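Local coordinates for protein monosaccharide-transporting ATPase (Actinobacillus succinogenes, PDB 5DTE) that binds D-allose as the periplasmic solute-binding component of an ABC transporter, probably delivering the sugar to its membrane partners for uptake, at residues E145-A150 with A183-I188; V206-L211 with V232-N237. All coordinates share one frame; numbering follows the deposited sequence.

Interaction 1 of 2, residues E145-A150 with A183-I188; sequences EAKNLA and AEYPDI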
loop_
_atom_site.group_PDB
_atom_site.type_symbol
_atom_site.label_atom_id
_atom_site.label_comp_id
_atom_site.label_asym_id
_atom_site.label_seq_id
_atom_site.Cartn_x
_atom_site.Cartn_y
_atom_site.Cartn_z
ATOM N N GLU A 145 7.098 6.466 9.370
ATOM C CA GLU A 145 5.822 6.487 10.083
ATOM C C GLU A 145 5.984 6.069 11.537
ATOM O O GLU A 145 5.332 6.621 12.424
ATOM C CB GLU A 145 4.790 5.572 9.400
ATOM C CG GLU A 145 3.472 5.388 10.202
ATOM C CD GLU A 145 2.619 4.200 9.749
ATOM O OE1 GLU A 145 2.638 3.825 8.556
ATOM O OE2 GLU A 145 1.905 3.638 10.595
ATOM N N ALA A 146 6.832 5.081 11.790
ATOM C CA ALA A 146 7.053 4.644 13.164
ATOM C C ALA A 146 7.781 5.736 13.930
ATOM O O ALA A 146 7.441 6.069 15.065
ATOM C CB ALA A 146 7.841 3.349 13.196
ATOM N N LYS A 147 8.772 6.309 13.262
ATOM C CA LYS A 147 9.641 7.308 13.854
ATOM C C LYS A 147 8.841 8.489 14.355
ATOM O O LYS A 147 9.159 9.053 15.398
ATOM C CB LYS A 147 10.698 7.770 12.848
ATOM C CG LYS A 147 11.928 8.371 13.502
ATOM C CD LYS A 147 13.138 8.309 12.586
ATOM C CE LYS A 147 14.326 9.021 13.208
ATOM N NZ LYS A 147 14.343 8.847 14.686
ATOM N N ASN A 148 7.793 8.842 13.623
ATOM C CA ASN A 148 6.965 9.989 13.960
ATOM C C ASN A 148 6.129 9.732 15.214
ATOM O O ASN A 148 5.989 10.602 16.076
ATOM C CB ASN A 148 6.072 10.337 12.774
ATOM C CG ASN A 148 5.322 11.639 12.960
ATOM O OD1 ASN A 148 4.146 11.644 13.333
ATOM N ND2 ASN A 148 5.992 12.755 12.678
ATOM N N LEU A 149 5.592 8.520 15.314
ATOM C CA LEU A 149 4.810 8.086 16.468
ATOM C C LEU A 149 5.691 7.860 17.699
ATOM O O LEU A 149 5.266 8.123 18.828
ATOM C CB LEU A 149 4.052 6.801 16.125
ATOM C CG LEU A 149 3.295 6.037 17.218
ATOM C CD1 LEU A 149 1.956 6.708 17.521
ATOM C CD2 LEU A 149 3.121 4.556 16.841
ATOM N N ALA A 150 6.905 7.352 17.479
ATOM C CA ALA A 150 7.871 7.161 18.565
ATOM C C ALA A 150 8.118 8.473 19.263
ATOM O O ALA A 150 8.002 8.566 20.481
ATOM C CB ALA A 150 9.170 6.592 18.046
ATOM N N ALA A 183 13.706 0.446 17.348
ATOM C CA ALA A 183 15.004 -0.065 17.770
ATOM C C ALA A 183 15.935 1.092 18.131
ATOM O O ALA A 183 16.925 0.891 18.819
ATOM C CB ALA A 183 15.621 -0.938 16.679
ATOM N N GLU A 184 15.596 2.299 17.678
ATOM C CA GLU A 184 16.368 3.504 17.976
ATOM C C GLU A 184 15.926 4.145 19.291
ATOM O O GLU A 184 16.612 5.027 19.835
ATOM C CB GLU A 184 16.252 4.522 16.833
ATOM C CG GLU A 184 16.862 4.042 15.526
ATOM C CD GLU A 184 16.818 5.090 14.429
ATOM O OE1 GLU A 184 16.421 6.242 14.729
ATOM O OE2 GLU A 184 17.181 4.752 13.271
ATOM N N TYR A 185 14.786 3.689 19.801
ATOM C CA TYR A 185 14.256 4.197 21.061
ATOM C C TYR A 185 14.218 3.094 22.108
ATOM O O TYR A 185 13.193 2.414 22.245
ATOM C CB TYR A 185 12.861 4.791 20.848
ATOM C CG TYR A 185 12.858 5.944 19.871
ATOM C CD1 TYR A 185 12.914 7.260 20.324
ATOM C CD2 TYR A 185 12.828 5.720 18.495
ATOM C CE1 TYR A 185 12.923 8.322 19.441
ATOM C CE2 TYR A 185 12.841 6.778 17.601
ATOM C CZ TYR A 185 12.892 8.078 18.085
ATOM O OH TYR A 185 12.902 9.137 17.214
ATOM N N PRO A 186 15.340 2.903 22.841
ATOM C CA PRO A 186 15.489 1.853 23.858
ATOM C C PRO A 186 14.407 1.895 24.930
ATOM O O PRO A 186 14.243 0.913 25.650
ATOM C CB PRO A 186 16.865 2.145 24.464
ATOM C CG PRO A 186 17.622 2.762 23.363
ATOM C CD PRO A 186 16.608 3.629 22.644
ATOM N N ASP A 187 13.684 3.007 25.030
ATOM C CA ASP A 187 12.588 3.126 25.985
ATOM C C ASP A 187 11.250 2.842 25.325
ATOM O O ASP A 187 10.195 2.997 25.952
ATOM C CB ASP A 187 12.564 4.512 26.622
ATOM C CG ASP A 187 13.378 4.582 27.892
ATOM O OD1 ASP A 187 13.823 3.520 28.368
ATOM O OD2 ASP A 187 13.552 5.698 28.426
ATOM N N ILE A 188 11.293 2.453 24.053
ATOM C CA ILE A 188 10.109 1.900 23.407
ATOM C C ILE A 188 10.326 0.432 23.091
ATOM O O ILE A 188 11.341 0.045 22.488
ATOM C CB ILE A 188 9.718 2.629 22.116
ATOM C CG1 ILE A 188 9.384 4.105 22.401
ATOM C CG2 ILE A 188 8.534 1.916 21.494
ATOM C CD1 ILE A 188 8.800 4.901 21.215
#

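Interaction 2 of 2, residues V206-L211 with V232-N237; sequences VTTNIL and VTAVEN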
loop_
_atom_site.group_PDB
_atom_site.type_symbol
_atom_site.label_atom_id
_atom_site.label_comp_id
_atom_site.label_asym_id
_atom_site.label_seq_id
_atom_site.Cartn_x
_atom_site.Cartn_y
_atom_site.Cartn_z
ATOM N N VAL A 206 -8.935 -7.344 16.768
ATOM C CA VAL A 206 -7.567 -7.571 17.231
ATOM C C VAL A 206 -7.080 -6.507 18.240
ATOM O O VAL A 206 -6.546 -6.858 19.293
ATOM C CB VAL A 206 -6.587 -7.633 16.062
ATOM C CG1 VAL A 206 -5.148 -7.559 16.573
ATOM C CG2 VAL A 206 -6.809 -8.897 15.247
ATOM N N THR A 207 -7.292 -5.224 17.942
ATOM C CA THR A 207 -6.811 -4.149 18.818
ATOM C C THR A 207 -7.435 -4.222 20.199
ATOM O O THR A 207 -6.782 -3.938 21.194
ATOM C CB THR A 207 -7.095 -2.737 18.236
ATOM O OG1 THR A 207 -6.541 -2.636 16.927
ATOM C CG2 THR A 207 -6.482 -1.647 19.089
ATOM N N THR A 208 -8.709 -4.579 20.258
ATOM C CA THR A 208 -9.377 -4.683 21.538
ATOM C C THR A 208 -8.707 -5.759 22.371
ATOM O O THR A 208 -8.362 -5.526 23.533
ATOM C CB THR A 208 -10.867 -4.979 21.370
ATOM O OG1 THR A 208 -11.553 -3.735 21.230
ATOM C CG2 THR A 208 -11.412 -5.710 22.582
ATOM N N ASN A 209 -8.496 -6.920 21.760
ATOM C CA ASN A 209 -7.884 -8.042 22.454
ATOM C C ASN A 209 -6.414 -7.755 22.821
ATOM O O ASN A 209 -5.881 -8.304 23.786
ATOM C CB ASN A 209 -8.008 -9.295 21.591
ATOM C CG ASN A 209 -9.460 -9.634 21.262
ATOM O OD1 ASN A 209 -10.358 -9.490 22.102
ATOM N ND2 ASN A 209 -9.694 -10.073 20.029
ATOM N N ILE A 210 -5.768 -6.871 22.065
ATOM C CA ILE A 210 -4.383 -6.490 22.341
ATOM C C ILE A 210 -4.274 -5.435 23.453
ATOM O O ILE A 210 -3.323 -5.435 24.235
ATOM C CB ILE A 210 -3.707 -5.981 21.066
ATOM C CG1 ILE A 210 -3.530 -7.141 20.081
ATOM C CG2 ILE A 210 -2.378 -5.319 21.370
ATOM C CD1 ILE A 210 -2.639 -6.807 18.902
ATOM N N LEU A 211 -5.276 -4.566 23.541
ATOM C CA LEU A 211 -5.322 -3.510 24.558
ATOM C C LEU A 211 -5.661 -4.046 25.942
ATOM O O LEU A 211 -5.188 -3.517 26.944
ATOM C CB LEU A 211 -6.335 -2.427 24.161
ATOM C CG LEU A 211 -5.899 -1.329 23.181
ATOM C CD1 LEU A 211 -7.092 -0.456 22.832
ATOM C CD2 LEU A 211 -4.730 -0.483 23.734
ATOM N N VAL A 232 -8.230 2.937 16.084
ATOM C CA VAL A 232 -8.715 4.117 16.797
ATOM C C VAL A 232 -10.062 3.845 17.474
ATOM O O VAL A 232 -10.258 4.193 18.634
ATOM C CB VAL A 232 -8.853 5.331 15.860
ATOM C CG1 VAL A 232 -9.523 6.490 16.581
ATOM C CG2 VAL A 232 -7.501 5.748 15.330
ATOM N N THR A 233 -10.978 3.209 16.752
ATOM C CA THR A 233 -12.298 2.859 17.286
ATOM C C THR A 233 -12.210 2.019 18.552
ATOM O O THR A 233 -13.011 2.181 19.470
ATOM C CB THR A 233 -13.126 2.098 16.242
ATOM O OG1 THR A 233 -13.119 2.842 15.023
ATOM C CG2 THR A 233 -14.555 1.913 16.716
ATOM N N ALA A 234 -11.233 1.118 18.586
ATOM C CA ALA A 234 -10.940 0.358 19.782
ATOM C C ALA A 234 -10.551 1.283 20.938
ATOM O O ALA A 234 -11.202 1.257 21.990
ATOM C CB ALA A 234 -9.843 -0.645 19.516
ATOM N N VAL A 235 -9.513 2.109 20.768
ATOM C CA VAL A 235 -9.071 2.915 21.904
ATOM C C VAL A 235 -10.216 3.833 22.407
ATOM O O VAL A 235 -10.433 3.918 23.611
ATOM C CB VAL A 235 -7.770 3.731 21.599
ATOM C CG1 VAL A 235 -6.713 2.829 21.016
ATOM C CG2 VAL A 235 -8.017 4.913 20.689
ATOM N N GLU A 236 -10.996 4.444 21.512
ATOM C CA GLU A 236 -12.108 5.310 21.937
ATOM C C GLU A 236 -13.254 4.520 22.583
ATOM O O GLU A 236 -13.948 5.023 23.480
ATOM C CB GLU A 236 -12.636 6.126 20.753
ATOM C CG GLU A 236 -11.666 7.215 20.278
ATOM C CD GLU A 236 -12.280 8.169 19.261
ATOM O OE1 GLU A 236 -13.074 7.710 18.404
ATOM O OE2 GLU A 236 -11.968 9.382 19.324
ATOM N N ASN A 237 -13.450 3.287 22.122
ATOM C CA ASN A 237 -14.365 2.369 22.783
ATOM C C ASN A 237 -13.856 2.123 24.178
ATOM O O ASN A 237 -14.601 2.176 25.150
ATOM C CB ASN A 237 -14.478 1.047 22.027
ATOM C CG ASN A 237 -15.579 1.053 20.961
ATOM O OD1 ASN A 237 -16.154 2.089 20.621
ATOM N ND2 ASN A 237 -15.866 -0.122 20.430
#

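Interaction 1 of 2, residues E145-A150 with A183-I188
Ala150 presents its methyl group to the ring of Tyr185, and this CH-pi contact forms the close-packed half of the interface. CB lies 3.8 Å from the centroid of the Tyr185 ring and only 17° off the ring normal, hence over one face, shifted somewhat toward the rim. Ile188 closes on the same methyl: its CD1, at the end of an extended chain, comes within 3.6 Å of Ala150 CB and equally near Ala150 CA. The CA atoms of Ala150 and Tyr185, the nearest such pair here, are 7.5 Å apart. The type I turn from Tyr185 to Ile188, closed by the bond from Ile188 N to Tyr185 O, brings both large side chains to bear on this alanine.

The other half is polar and nearer solvent. Lys147 runs out from the helix and bends at its last torsion (chi4 35°), which turns NZ toward the loop. There Lys147 NZ makes a weak hydrogen bond of 2.9 Å to Tyr185 OH and a salt bridge of 3.3 Å, itself weak as a hydrogen bond, to OE1 of the exposed Glu184, crossing both side chains at about a right angle. Each partner is also held elsewhere, Tyr185 OH by Glu151 and Glu184 OE2 by Tyr143.

In one alpha/beta lobe of this periplasmic sugar-binding fold, the contact ties helix 138-152 to the loop joining helix 169-182 to strand 188-195, an outermost strand of the helix-flanked, four-stranded parallel sheet. Alongside, Ala146 packs on helix 169-182, while Leu149 meets strand 245-247.

Interaction 2 of 2, residues V206-L211 with V232-N237
Thr207 and Ala234 meet methyl to methyl, with Thr207 CG2 3.5 Å from Ala234 CB. The threonine is turned so that its branches divide the work: CG2 stands anti to the backbone N and faces the neighbouring helix, whereas OG1 (chi1 -55°) lies beside that N and bonds back to the carbonyl of Ala203, one turn earlier. The hydroxyl is thereby satisfied within its own helix, and an apolar surface is offered to the alanine. Thr208 reaches the same methyl from the exposed side, its OG1, weakly bonded to Leu204 O, 3.9 Å from Ala234 CB in a van der Waals contact. Leu211, one turn on from Thr207, extends beyond CG (chi2 175°) and brings CD1 to 3.8 Å from Val235 CG1, the two side chains crossing obliquely. That same CD1 is 4.3 Å from Ala234 CB, a looser approach. No hydrogen bond spans the interface.

At the small Ala234 the backbones draw together, its CA 5.6 Å from the CA of Thr208. The axes of the short segments approach to 8.7 Å and cross at -47°, both helices running in broadly the same direction. Helix 200-213, strand 219-222 and helix 225-237 form a helix-strand-helix unit of the alpha/beta lobe, and both helices lean on that strand through Ile220, touched by Thr207 and Val235. Thr207 also reaches Leu162 of strand 157-163, so the pair packs against the central strands of the four-stranded parallel sheet.

How the interactions relate
Interactions 1 and 2 belong to the same alpha/beta lobe, built round the four-stranded parallel sheet; their centres are about 21 Å apart and they share no touching atoms. Both are largely buried and both turn on an alanine methyl, but one joins a helix to a loop and the other a helix to a helix. The 145-150 with 183-188 contact mixes an aromatic face with a charged part that lies toward the exposed Glu184. The 206-211 with 232-237 contact is largely aliphatic, Thr207 bonding to its own helix and Thr208 only weakly so. Elements of both contacts pack on strand 219-222, where Phe221 meets Glu145 and Ala146 of the first helix.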